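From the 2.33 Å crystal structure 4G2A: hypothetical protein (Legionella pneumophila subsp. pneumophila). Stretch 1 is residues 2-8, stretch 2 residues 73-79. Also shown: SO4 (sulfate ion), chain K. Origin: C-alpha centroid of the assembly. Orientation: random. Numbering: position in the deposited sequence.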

# COMPACT_ATOMS: atom_id res chain seq x y z
N ASN A 2 8.14 13.28 12.22
CA ASN A 2 8.01 12.25 11.19
C ASN A 2 6.54 11.99 10.82
O ASN A 2 5.82 11.27 11.51
N ASP A 3 6.13 12.59 9.67
CA ASP A 3 4.79 12.53 9.11
C ASP A 3 4.41 11.14 8.62
O ASP A 3 3.26 10.72 8.76
N THR A 4 5.35 10.45 8.01
CA THR A 4 5.13 9.16 7.38
C THR A 4 6.05 8.08 7.91
O THR A 4 7.26 8.29 8.01
N ALA A 5 5.48 6.91 8.21
CA ALA A 5 6.27 5.73 8.51
C ALA A 5 6.36 4.96 7.19
O ALA A 5 5.37 4.40 6.72
N VAL A 6 7.53 5.07 6.55
CA VAL A 6 7.89 4.50 5.25
C VAL A 6 8.08 2.98 5.38
O VAL A 6 8.86 2.51 6.24
N GLY A 7 7.34 2.24 4.55
CA GLY A 7 7.35 0.78 4.55
C GLY A 7 8.00 0.08 3.37
O GLY A 7 8.24 -1.12 3.43
N GLY A 8 8.28 0.82 2.30
CA GLY A 8 8.85 0.27 1.08
C GLY A 8 7.81 0.16 -0.01
O GLY A 8 6.61 0.36 0.24
N GLY A 73 17.96 6.19 7.71
CA GLY A 73 17.98 6.72 9.07
C GLY A 73 17.31 8.05 9.30
O GLY A 73 17.42 8.59 10.39
N ASN A 74 16.60 8.59 8.30
CA ASN A 74 15.93 9.90 8.37
C ASN A 74 14.46 9.81 8.75
O ASN A 74 13.86 10.80 9.18
N SER A 75 13.88 8.64 8.53
CA SER A 75 12.46 8.45 8.73
C SER A 75 12.15 7.29 9.65
O SER A 75 12.97 6.40 9.91
N GLU A 76 10.90 7.31 10.10
CA GLU A 76 10.25 6.26 10.84
C GLU A 76 10.01 5.16 9.85
O GLU A 76 9.70 5.44 8.68
N ILE A 77 10.21 3.93 10.25
CA ILE A 77 10.02 2.81 9.35
C ILE A 77 8.75 2.06 9.77
O ILE A 77 8.48 1.92 10.97
N ALA A 78 7.96 1.64 8.76
CA ALA A 78 6.81 0.74 8.85
C ALA A 78 7.34 -0.68 8.55
O ALA A 78 7.69 -1.01 7.41
N LEU A 79 7.48 -1.47 9.59
CA LEU A 79 8.05 -2.82 9.52
C LEU A 79 7.01 -3.93 9.42
O LEU A 79 6.06 -3.92 10.20

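The two stretches form a short parallel pairing, best defined at Val 6 and Ile 77. Val 6 N donates to Glu 76 O at 3.1 Å, with a bent angle of 141°. Ala 78 N donates to Val 6 O at 2.8 Å and is nearly straight. Val 6 therefore has both its amide and its carbonyl satisfied by the other stretch. The same carbonyls also receive CA-H...O contacts: Ala 5 CA lies 3.4 Å from Glu 76 O, and Ile 77 CA lies 3.3 Å from Val 6 O.

One water extends the pairing. It donates to Gly 7 O at 2.9 Å and to Ala 78 O at 2.8 Å, so it bridges two carbonyls that have no amide partner across the gap.

Ala 5 and Glu 76 share one face of the sheet. Glu 76 is extended, with chi1 and chi2 both t, and its CD lies 3.8 Å from Ala 5 CB. Ala 78 points toward stretch 1, and its CB lies 4.1 Å from Ala 5 CB, a small apolar contact. Gly 7 fits closely here: a CB on it would sit about 3.4 Å from Ala 78 CB.

Val 6 (t) and Ile 77 (m, m) occupy the other face. Val 6 CG2 reaches Ser 75 OG at 3.7 Å. Ser 75 is t. Its OG is 3.2 Å from Thr 4 O, but the angle is too poor for a hydrogen bond.

Asn 2 points toward stretch 2, though it is poorly ordered. Its ND2 donates to sulfate O1 at 3.0 Å. Thr 4 N makes a weak bond to the same O1 at 3.4 Å, and Asp 3 N a weak one to sulfate O2 at 3.5 Å. The ion probably comes from the crystallisation liquor.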

# COMPACT_ATOMS: atom_id res chain seq x y z
CB ASN A 2 8.68 10.94 11.63
CG ASN A 2 10.13 10.81 11.21
OD1 ASN A 2 10.98 10.34 11.98
ND2 ASN A 2 10.44 11.20 9.97
CB ASP A 3 4.67 13.50 7.92
CG ASP A 3 4.77 14.99 8.23
OD1 ASP A 3 4.78 15.34 9.45
OD2 ASP A 3 4.81 15.80 7.26
CB THR A 4 5.35 9.33 5.85
OG1 THR A 4 4.54 10.40 5.38
CG2 THR A 4 5.08 8.04 5.03
CB ALA A 5 5.65 4.91 9.62
CB VAL A 6 9.15 5.24 4.68
CG1 VAL A 6 9.63 4.61 3.37
CG2 VAL A 6 8.85 6.72 4.47
CB ASN A 74 16.02 10.61 7.01
CG ASN A 74 17.27 11.41 6.82
OD1 ASN A 74 18.07 11.13 5.93
ND2 ASN A 74 17.47 12.44 7.65
CB SER A 75 11.79 8.23 7.37
OG SER A 75 10.38 8.44 7.40
CB GLU A 76 8.95 6.80 11.43
CG GLU A 76 8.27 5.83 12.37
CD GLU A 76 6.94 6.30 12.93
OE1 GLU A 76 6.57 7.47 12.71
OE2 GLU A 76 6.28 5.49 13.62
CB ILE A 77 11.28 1.87 9.33
CG1 ILE A 77 12.55 2.59 8.82
CG2 ILE A 77 11.04 0.56 8.57
CD1 ILE A 77 12.53 3.34 7.42
CB ALA A 78 5.70 1.16 7.89
CB LEU A 79 8.84 -3.07 10.81
CG LEU A 79 10.33 -2.78 10.82
CD1 LEU A 79 10.89 -3.11 12.20
CD2 LEU A 79 11.08 -3.63 9.80
S SO4 K . 8.77 12.68 6.94
O1 SO4 K . 8.55 11.40 7.62
O2 SO4 K . 8.88 13.76 7.93
O3 SO4 K . 10.02 12.60 6.17
O4 SO4 K . 7.64 12.95 6.03
O HOH W 1 9.74 -1.93 5.79